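PDB 6D21: FERM, RhoGEF and pleckstrin domain protein 2 from Danio rerio, which probably acts as a guanine nucleotide exchange factor that activates the GTPase RAC1, with its FERM domain, the part in this chain, linked to membrane targeting. Local coordinates for residues T119-A124 with E158-L163; Q9-A14 with S101-R106; L39-Y44 with E94-L99. All coordinates share one frame; numbering follows the deposited sequence.

Contact 1: T119-A124 with E158-L163; sequences TAALLA and EKIMEL
Ala121 and Ala124 of helix 117-132 meet Lys159, Ile160 and Leu163 of helix 157-164 in a buried, apolar helix-to-helix contact inside the central, helical lobe of the FERM domain. The axes of the two short segments come within 8.2 Å of each other and cross at -52°, their chain directions closer to parallel than to antiparallel. Alanine on the approaching side allows this: the CA of Ala121 lies 4.8 Å from the CA of Ile160, and Ala121 is the residue most covered, with 72 Å² of the 263 Å² buried in all. Its CB rests against the aliphatic part of Lys159, nearest to CD at 3.6 Å, with CG and CE slightly farther. That chain leaves its helix with CG anti to the backbone N (chi1 -164°) and runs extended to CE, while a bend at chi4 turns NZ out of the line. Ile160 works from the next position: its CG1 lies 3.8 Å from Ala121 CA, and its CD1, continuing the extended branch (chi2 176°), reaches Ala124 CB at 3.6 Å. An alanine in place of Ile160 would probably open a gap beside the Ala124 methyl group and the backbone of Ala121, since the branch that fills it would be gone. Leu163 completes the contact with one methyl group, CD1, which lies 3.7 Å from Leu122 CA and so packs against backbone as much as side chain. Around the pair, Leu150 touches both Ala120 and Ile160, and Val156 touches Ala121. Helix 172-183 receives Leu122 and Leu123 through Ile182 and Val179, whereas Met161 packs on helix 137-146, so the two helices present their other faces to different neighbours.

Contact 2: Q9-A14 with S101-R106; sequences QGLDEA and SLQIKR
Arg106 reaches Leu11 by leaving its helix with CG anti to the backbone N (chi1 -175°) and then bending at chi3 (-77°), which sets NE off the line of the chain. The two side chains cross at about a right angle. Leu11 CD2 lies over one face of the guanidinium, offset toward the rim, and is nearest to NH2 at 3.5 Å. At the guanidinium edge, in its plane, lie Gly10 O and a water. This water accepts from Arg106 NH2 at 2.7 Å and from Gln9 NE2, and donates to Gly10 O, tying the loop to the arginine. Strand 76-81 fixes the group further: Ser80 OG bonds to NH1 and Leu79 O to NH2. The loop is the tight turn of the hairpin between strands 3-9 and 15-21, the first hairpin of the ubiquitin-like FERM lobe. Gly10 to Glu13 form a type I turn whose last residue, Glu13, has a left-handed backbone conformation; with Gly10 N bonded to Ala14 O this fits a hairpin with a G1 bulge. Asp12 OD1 takes Ala14 N at 3.1 Å on its anti side, 33° out of the carboxylate plane, an Asx turn. One turn earlier in the helix, Leu11 CB stands 4.0 Å from Leu102 CB, and Leu102 CD1 lies 3.7 Å from Asp12 N, against the turn backbone. A second water donates to Leu11 O at 2.6 Å and to Leu102 O at 2.8 Å, joining carbonyls of loop and helix. Gln103 OE1, which accepts from Val81 N, lies 3.7 Å from Leu11 CD2, so this one methyl group touches both the amide oxygen and the guanidinium face.

Contact 3: L39-Y44 with E94-L99; sequences LIESDY and EFTRYL
Leu39 and Leu99 make the close apolar part of this contact, with Leu39 CD2 set 3.8 Å from Leu99 CD1. Beside them, Leu39 crosses Phe95 at about a right angle, its CD1 lying 4.0 Å from Phe95 CE2. Phe45 of strand 45-50 touches Leu39, Leu99 and Thr96, closing this inner side. The polar part centres on Glu41. Its CG lies anti to the carbonyl carbon (chi1 -68°) and the chain continues extended, and its OE2 accepts from Thr96 OG1 at 2.8 Å. That bond meets the carboxylate on its anti side, 23° out of plane. OE2 also takes the backbone N of Glu93, just before the helix, so two donors grip one oxygen. The looser side is wetter: a water donates to Thr96 OG1 and accepts from Ile40 N at 2.9 Å, bridging loop backbone and helix side chain, and it lies in plane at the edge of the partly exposed Phe95 ring. The loop between helix 26-36 and strand 45-50, here with an inverse gamma turn at Glu41, thus docks on the first turns of helix 94-110, an interface between the ubiquitin-like and helical lobes of the FERM cloverleaf.

How the contacts relate
Contacts 2 and 3 lie on the same helix, 94-110, their centres 12 Å apart, and they touch: Leu11 CD1 packs on Leu99 O at 3.6 Å. Together they join two loops of the ubiquitin-like lobe to one helix of the central lobe, contact 3 near its start and contact 2 farther along. Contact 1 lies within the helical lobe, away from this interface, its centre about 19 Å from that of contact 2 and about 26 Å from that of contact 3, and touches neither. Indirect ties exist: Lys105 forms a salt bridge with Glu131 of helix 117-132, and both Ile104 and Leu123 pack on Val179 of helix 172-183.

Contact 1: T119-A124 with E158-L163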
loop_
_atom_site.group_PDB
_atom_site.type_symbol
_atom_site.label_atom_id
_atom_site.label_comp_id
_atom_site.label_asym_id
_atom_site.label_seq_id
_atom_site.Cartn_x
_atom_site.Cartn_y
_atom_site.Cartn_z
ATOM N N THR A 119 -4.297 16.855 9.184
ATOM C CA THR A 119 -3.629 16.322 8.005
ATOM C C THR A 119 -4.589 15.506 7.143
ATOM O O THR A 119 -4.550 15.577 5.902
ATOM C CB THR A 119 -2.423 15.453 8.390
ATOM O OG1 THR A 119 -1.467 16.269 9.073
ATOM C CG2 THR A 119 -1.764 14.852 7.130
ATOM N N ALA A 120 -5.444 14.716 7.792
ATOM C CA ALA A 120 -6.471 13.972 7.068
ATOM C C ALA A 120 -7.352 14.922 6.281
ATOM O O ALA A 120 -7.639 14.692 5.103
ATOM C CB ALA A 120 -7.331 13.142 8.025
ATOM N N ALA A 121 -7.784 15.986 6.949
ATOM C CA ALA A 121 -8.667 16.971 6.323
ATOM C C ALA A 121 -7.991 17.638 5.114
ATOM O O ALA A 121 -8.623 17.890 4.089
ATOM C CB ALA A 121 -9.093 18.014 7.346
ATOM N N LEU A 122 -6.696 17.904 5.241
ATOM C CA LEU A 122 -5.934 18.548 4.182
ATOM C C LEU A 122 -5.777 17.620 2.968
ATOM O O LEU A 122 -6.003 18.037 1.834
ATOM C CB LEU A 122 -4.572 18.973 4.705
ATOM C CG LEU A 122 -3.641 19.527 3.633
ATOM C CD1 LEU A 122 -4.214 20.818 3.058
ATOM C CD2 LEU A 122 -2.235 19.726 4.210
ATOM N N LEU A 123 -5.422 16.362 3.214
ATOM C CA LEU A 123 -5.405 15.361 2.148
ATOM C C LEU A 123 -6.784 15.254 1.483
ATOM O O LEU A 123 -6.901 15.257 0.255
ATOM C CB LEU A 123 -4.968 13.988 2.692
ATOM C CG LEU A 123 -3.490 13.842 3.057
ATOM C CD1 LEU A 123 -3.246 12.597 3.897
ATOM C CD2 LEU A 123 -2.630 13.800 1.767
ATOM N N ALA A 124 -7.838 15.167 2.287
ATOM C CA ALA A 124 -9.177 15.037 1.728
ATOM C C ALA A 124 -9.549 16.268 0.879
ATOM O O ALA A 124 -10.213 16.143 -0.158
ATOM C CB ALA A 124 -10.202 14.823 2.848
ATOM N N GLU A 158 -16.510 20.163 7.772
ATOM C CA GLU A 158 -16.371 21.620 7.717
ATOM C C GLU A 158 -14.917 22.027 7.468
ATOM O O GLU A 158 -14.639 22.917 6.667
ATOM C CB GLU A 158 -16.881 22.263 9.007
ATOM C CG GLU A 158 -18.382 22.118 9.223
ATOM C CD GLU A 158 -19.199 22.564 8.020
ATOM O OE1 GLU A 158 -19.021 23.717 7.574
ATOM O OE2 GLU A 158 -20.019 21.760 7.521
ATOM N N LYS A 159 -13.989 21.372 8.153
ATOM C CA LYS A 159 -12.577 21.657 7.948
ATOM C C LYS A 159 -12.115 21.282 6.551
ATOM O O LYS A 159 -11.318 21.998 5.938
ATOM C CB LYS A 159 -11.711 20.925 8.961
ATOM C CG LYS A 159 -10.321 21.503 8.995
ATOM C CD LYS A 159 -9.349 20.661 9.766
ATOM C CE LYS A 159 -7.954 21.210 9.541
ATOM N NZ LYS A 159 -7.853 22.621 10.024
ATOM N N ILE A 160 -12.589 20.143 6.063
ATOM C CA ILE A 160 -12.284 19.728 4.707
ATOM C C ILE A 160 -12.706 20.795 3.700
ATOM O O ILE A 160 -11.946 21.122 2.793
ATOM C CB ILE A 160 -12.963 18.390 4.369
ATOM C CG1 ILE A 160 -12.310 17.250 5.162
ATOM C CG2 ILE A 160 -12.860 18.074 2.889
ATOM C CD1 ILE A 160 -12.977 15.911 4.951
ATOM N N MET A 161 -13.902 21.359 3.875
ATOM C CA MET A 161 -14.427 22.326 2.908
ATOM C C MET A 161 -13.707 23.659 3.038
ATOM O O MET A 161 -13.376 24.296 2.041
ATOM C CB MET A 161 -15.940 22.504 3.083
ATOM C CG MET A 161 -16.761 21.322 2.560
ATOM S SD MET A 161 -18.539 21.494 2.822
ATOM C CE MET A 161 -18.640 21.449 4.612
ATOM N N GLU A 162 -13.469 24.070 4.277
ATOM C CA GLU A 162 -12.690 25.261 4.571
ATOM C C GLU A 162 -11.350 25.219 3.839
ATOM O O GLU A 162 -10.983 26.165 3.140
ATOM C CB GLU A 162 -12.483 25.392 6.086
ATOM C CG GLU A 162 -11.763 26.644 6.538
ATOM C CD GLU A 162 -11.631 26.730 8.058
ATOM O OE1 GLU A 162 -12.036 25.776 8.763
ATOM O OE2 GLU A 162 -11.124 27.762 8.546
ATOM N N LEU A 163 -10.628 24.113 3.980
ATOM C CA LEU A 163 -9.340 23.965 3.317
ATOM C C LEU A 163 -9.475 23.908 1.787
ATOM O O LEU A 163 -8.598 24.378 1.062
ATOM C CB LEU A 163 -8.627 22.715 3.826
ATOM C CG LEU A 163 -8.173 22.775 5.282
ATOM C CD1 LEU A 163 -7.584 21.435 5.716
ATOM C CD2 LEU A 163 -7.159 23.896 5.462
#

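Contact 2: Q9-A14 with S101-R106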
loop_
_atom_site.group_PDB
_atom_site.type_symbol
_atom_site.label_atom_id
_atom_site.label_comp_id
_atom_site.label_asym_id
_atom_site.label_seq_id
_atom_site.Cartn_x
_atom_site.Cartn_y
_atom_site.Cartn_z
ATOM N N GLN A 9 -10.497 -5.319 -9.520
ATOM C CA GLN A 9 -10.836 -3.957 -9.153
ATOM C C GLN A 9 -9.634 -3.031 -9.282
ATOM O O GLN A 9 -8.573 -3.310 -8.717
ATOM C CB GLN A 9 -11.361 -3.921 -7.722
ATOM C CG GLN A 9 -11.615 -2.523 -7.212
ATOM C CD GLN A 9 -12.361 -2.529 -5.900
ATOM O OE1 GLN A 9 -13.550 -2.871 -5.845
ATOM N NE2 GLN A 9 -11.663 -2.177 -4.825
ATOM N N GLY A 10 -9.797 -1.930 -10.014
ATOM C CA GLY A 10 -8.711 -0.980 -10.187
ATOM C C GLY A 10 -8.535 -0.110 -8.949
ATOM O O GLY A 10 -9.327 -0.196 -8.012
ATOM N N LEU A 11 -7.497 0.724 -8.938
ATOM C CA LEU A 11 -7.303 1.635 -7.828
ATOM C C LEU A 11 -8.397 2.705 -7.820
ATOM O O LEU A 11 -8.682 3.316 -6.784
ATOM C CB LEU A 11 -5.911 2.260 -7.889
ATOM C CG LEU A 11 -4.902 1.495 -7.023
ATOM C CD1 LEU A 11 -3.436 1.834 -7.387
ATOM C CD2 LEU A 11 -5.179 1.807 -5.553
ATOM N N ASP A 12 -9.021 2.915 -8.974
ATOM C CA ASP A 12 -10.131 3.858 -9.076
ATOM C C ASP A 12 -11.456 3.198 -8.702
ATOM O O ASP A 12 -12.530 3.763 -8.937
ATOM C CB ASP A 12 -10.211 4.441 -10.491
ATOM C CG ASP A 12 -10.142 3.370 -11.572
ATOM O OD1 ASP A 12 -10.530 2.211 -11.297
ATOM O OD2 ASP A 12 -9.704 3.690 -12.699
ATOM N N GLU A 13 -11.350 1.995 -8.136
ATOM C CA GLU A 13 -12.480 1.179 -7.670
ATOM C C GLU A 13 -13.351 0.587 -8.790
ATOM O O GLU A 13 -14.253 -0.209 -8.527
ATOM C CB GLU A 13 -13.352 1.983 -6.708
ATOM C CG GLU A 13 -12.740 2.146 -5.333
ATOM C CD GLU A 13 -13.760 2.597 -4.306
ATOM O OE1 GLU A 13 -14.857 3.032 -4.717
ATOM O OE2 GLU A 13 -13.474 2.503 -3.093
ATOM N N ALA A 14 -13.063 0.950 -10.032
ATOM C CA ALA A 14 -13.728 0.356 -11.188
ATOM C C ALA A 14 -13.287 -1.094 -11.455
ATOM O O ALA A 14 -12.097 -1.382 -11.603
ATOM C CB ALA A 14 -13.472 1.211 -12.420
ATOM N N SER A 101 -1.936 8.542 -5.885
ATOM C CA SER A 101 -2.884 9.336 -5.099
ATOM C C SER A 101 -4.159 8.518 -4.745
ATOM O O SER A 101 -4.727 8.678 -3.670
ATOM C CB SER A 101 -3.259 10.640 -5.826
ATOM O OG SER A 101 -4.109 10.425 -6.925
ATOM N N LEU A 102 -4.577 7.628 -5.636
ATOM C CA LEU A 102 -5.705 6.730 -5.350
ATOM C C LEU A 102 -5.342 5.686 -4.311
ATOM O O LEU A 102 -6.202 5.229 -3.570
ATOM C CB LEU A 102 -6.183 6.016 -6.616
ATOM C CG LEU A 102 -6.824 6.893 -7.691
ATOM C CD1 LEU A 102 -7.116 6.058 -8.937
ATOM C CD2 LEU A 102 -8.089 7.547 -7.152
ATOM N N GLN A 103 -4.081 5.286 -4.265
ATOM C CA GLN A 103 -3.652 4.361 -3.208
ATOM C C GLN A 103 -3.729 5.047 -1.837
ATOM O O GLN A 103 -4.145 4.460 -0.833
ATOM C CB GLN A 103 -2.225 3.874 -3.474
ATOM C CG GLN A 103 -1.665 2.933 -2.385
ATOM C CD GLN A 103 -2.357 1.588 -2.411
ATOM O OE1 GLN A 103 -2.347 0.890 -3.427
ATOM N NE2 GLN A 103 -2.990 1.236 -1.312
ATOM N N ILE A 104 -3.282 6.295 -1.785
ATOM C CA ILE A 104 -3.411 7.088 -0.556
ATOM C C ILE A 104 -4.879 7.255 -0.174
ATOM O O ILE A 104 -5.256 7.151 0.993
ATOM C CB ILE A 104 -2.741 8.481 -0.741
ATOM C CG1 ILE A 104 -1.235 8.301 -0.935
ATOM C CG2 ILE A 104 -3.020 9.371 0.456
ATOM C CD1 ILE A 104 -0.577 9.495 -1.610
ATOM N N LYS A 105 -5.705 7.554 -1.171
ATOM C CA LYS A 105 -7.135 7.707 -0.945
ATOM C C LYS A 105 -7.680 6.443 -0.273
ATOM O O LYS A 105 -8.413 6.516 0.718
ATOM C CB LYS A 105 -7.855 7.982 -2.264
ATOM C CG LYS A 105 -9.361 8.166 -2.132
ATOM C CD LYS A 105 -9.944 8.721 -3.426
ATOM C CE LYS A 105 -11.470 8.780 -3.354
ATOM N NZ LYS A 105 -11.965 9.452 -4.581
ATOM N N ARG A 106 -7.280 5.285 -0.793
ATOM C CA ARG A 106 -7.693 3.999 -0.218
ATOM C C ARG A 106 -7.216 3.789 1.224
ATOM O O ARG A 106 -7.974 3.335 2.098
ATOM C CB ARG A 106 -7.168 2.842 -1.079
ATOM C CG ARG A 106 -7.681 1.456 -0.600
ATOM C CD ARG A 106 -6.940 0.322 -1.292
ATOM N NE ARG A 106 -7.417 0.116 -2.656
ATOM C CZ ARG A 106 -6.811 -0.679 -3.536
ATOM N NH1 ARG A 106 -5.698 -1.323 -3.196
ATOM N NH2 ARG A 106 -7.319 -0.840 -4.749
HETATM O O HOH W 1 -9.862 -0.072 -5.319
HETATM O O HOH W 2 -8.781 4.405 -4.386
#

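Contact 3: L39-Y44 with E94-L99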
loop_
_atom_site.group_PDB
_atom_site.type_symbol
_atom_site.label_atom_id
_atom_site.label_comp_id
_atom_site.label_asym_id
_atom_site.label_seq_id
_atom_site.Cartn_x
_atom_site.Cartn_y
_atom_site.Cartn_z
ATOM N N LEU A 39 -0.617 0.909 -17.938
ATOM C CA LEU A 39 0.263 1.304 -16.854
ATOM C C LEU A 39 1.726 1.073 -17.264
ATOM O O LEU A 39 2.197 -0.058 -17.273
ATOM C CB LEU A 39 -0.077 0.509 -15.587
ATOM C CG LEU A 39 0.745 0.842 -14.333
ATOM C CD1 LEU A 39 0.824 2.354 -14.147
ATOM C CD2 LEU A 39 0.194 0.154 -13.065
ATOM N N ILE A 40 2.448 2.141 -17.591
ATOM C CA ILE A 40 3.839 1.991 -18.041
ATOM C C ILE A 40 4.789 1.739 -16.856
ATOM O O ILE A 40 5.622 0.840 -16.919
ATOM C CB ILE A 40 4.297 3.231 -18.840
ATOM C CG1 ILE A 40 3.350 3.481 -20.019
ATOM C CG2 ILE A 40 5.740 3.073 -19.350
ATOM C CD1 ILE A 40 3.653 4.772 -20.763
ATOM N N GLU A 41 4.657 2.511 -15.776
ATOM C CA GLU A 41 5.508 2.316 -14.590
ATOM C C GLU A 41 4.892 1.290 -13.636
ATOM O O GLU A 41 4.532 1.596 -12.478
ATOM C CB GLU A 41 5.751 3.654 -13.869
ATOM C CG GLU A 41 6.615 4.625 -14.690
ATOM C CD GLU A 41 6.776 5.990 -14.032
ATOM O OE1 GLU A 41 7.906 6.331 -13.617
ATOM O OE2 GLU A 41 5.775 6.734 -13.955
ATOM N N SER A 42 4.824 0.059 -14.115
ATOM C CA SER A 42 4.017 -0.981 -13.481
ATOM C C SER A 42 4.754 -1.746 -12.367
ATOM O O SER A 42 4.135 -2.463 -11.578
ATOM C CB SER A 42 3.537 -1.959 -14.563
ATOM O OG SER A 42 4.640 -2.684 -15.088
ATOM N N ASP A 43 6.075 -1.583 -12.296
ATOM C CA ASP A 43 6.877 -2.356 -11.354
ATOM C C ASP A 43 6.559 -2.071 -9.888
ATOM O O ASP A 43 6.826 -2.920 -9.036
ATOM C CB ASP A 43 8.375 -2.110 -11.597
ATOM C CG ASP A 43 8.891 -2.826 -12.827
ATOM O OD1 ASP A 43 8.184 -3.711 -13.351
ATOM O OD2 ASP A 43 10.020 -2.519 -13.252
ATOM N N TYR A 44 6.023 -0.886 -9.582
ATOM C CA TYR A 44 5.648 -0.571 -8.198
ATOM C C TYR A 44 4.364 -1.278 -7.734
ATOM O O TYR A 44 4.040 -1.248 -6.539
ATOM C CB TYR A 44 5.451 0.941 -8.015
ATOM C CG TYR A 44 6.655 1.745 -8.421
ATOM C CD1 TYR A 44 7.733 1.874 -7.560
ATOM C CD2 TYR A 44 6.731 2.344 -9.681
ATOM C CE1 TYR A 44 8.868 2.609 -7.925
ATOM C CE2 TYR A 44 7.873 3.076 -10.065
ATOM C CZ TYR A 44 8.932 3.196 -9.178
ATOM O OH TYR A 44 10.063 3.905 -9.515
ATOM N N GLU A 94 2.109 11.047 -15.333
ATOM C CA GLU A 94 0.953 11.608 -14.666
ATOM C C GLU A 94 0.014 10.487 -14.190
ATOM O O GLU A 94 -0.529 10.549 -13.098
ATOM C CB GLU A 94 0.227 12.566 -15.620
ATOM C CG GLU A 94 -0.689 13.567 -14.962
ATOM C CD GLU A 94 -1.237 14.572 -15.965
ATOM O OE1 GLU A 94 -0.441 15.362 -16.517
ATOM O OE2 GLU A 94 -2.459 14.552 -16.218
ATOM N N PHE A 95 -0.159 9.460 -15.013
ATOM C CA PHE A 95 -1.070 8.371 -14.669
ATOM C C PHE A 95 -0.569 7.585 -13.468
ATOM O O PHE A 95 -1.362 7.148 -12.625
ATOM C CB PHE A 95 -1.260 7.443 -15.877
ATOM C CG PHE A 95 -2.188 6.285 -15.623
ATOM C CD1 PHE A 95 -3.517 6.500 -15.306
ATOM C CD2 PHE A 95 -1.734 4.983 -15.728
ATOM C CE1 PHE A 95 -4.370 5.434 -15.079
ATOM C CE2 PHE A 95 -2.590 3.919 -15.498
ATOM C CZ PHE A 95 -3.900 4.149 -15.178
ATOM N N THR A 96 0.743 7.388 -13.391
ATOM C CA THR A 96 1.315 6.662 -12.261
ATOM C C THR A 96 1.103 7.434 -10.974
ATOM O O THR A 96 0.770 6.851 -9.950
ATOM C CB THR A 96 2.838 6.406 -12.439
ATOM O OG1 THR A 96 3.074 5.871 -13.736
ATOM C CG2 THR A 96 3.348 5.412 -11.397
ATOM N N ARG A 97 1.321 8.752 -11.025
ATOM C CA ARG A 97 1.111 9.609 -9.856
ATOM C C ARG A 97 -0.356 9.612 -9.460
ATOM O O ARG A 97 -0.666 9.658 -8.289
ATOM C CB ARG A 97 1.578 11.044 -10.122
ATOM C CG ARG A 97 3.098 11.168 -10.284
ATOM C CD ARG A 97 3.560 12.633 -10.286
ATOM N NE ARG A 97 2.936 13.415 -11.349
ATOM C CZ ARG A 97 3.482 13.603 -12.544
ATOM N NH1 ARG A 97 4.663 13.069 -12.821
ATOM N NH2 ARG A 97 2.863 14.340 -13.452
ATOM N N TYR A 98 -1.243 9.592 -10.452
ATOM C CA TYR A 98 -2.678 9.464 -10.210
ATOM C C TYR A 98 -3.004 8.189 -9.424
ATOM O O TYR A 98 -3.713 8.224 -8.410
ATOM C CB TYR A 98 -3.428 9.481 -11.547
ATOM C CG TYR A 98 -4.909 9.170 -11.457
ATOM C CD1 TYR A 98 -5.747 9.894 -10.612
ATOM C CD2 TYR A 98 -5.484 8.178 -12.259
ATOM C CE1 TYR A 98 -7.125 9.623 -10.546
ATOM C CE2 TYR A 98 -6.868 7.903 -12.209
ATOM C CZ TYR A 98 -7.677 8.626 -11.354
ATOM O OH TYR A 98 -9.031 8.340 -11.297
ATOM N N LEU A 99 -2.435 7.070 -9.870
ATOM C CA LEU A 99 -2.654 5.793 -9.196
ATOM C C LEU A 99 -2.133 5.838 -7.785
ATOM O O LEU A 99 -2.785 5.320 -6.863
ATOM C CB LEU A 99 -2.006 4.637 -9.965
ATOM C CG LEU A 99 -2.667 4.221 -11.290
ATOM C CD1 LEU A 99 -2.103 2.891 -11.790
ATOM C CD2 LEU A 99 -4.181 4.105 -11.147
HETATM O O HOH W 3 2.199 4.722 -16.264
#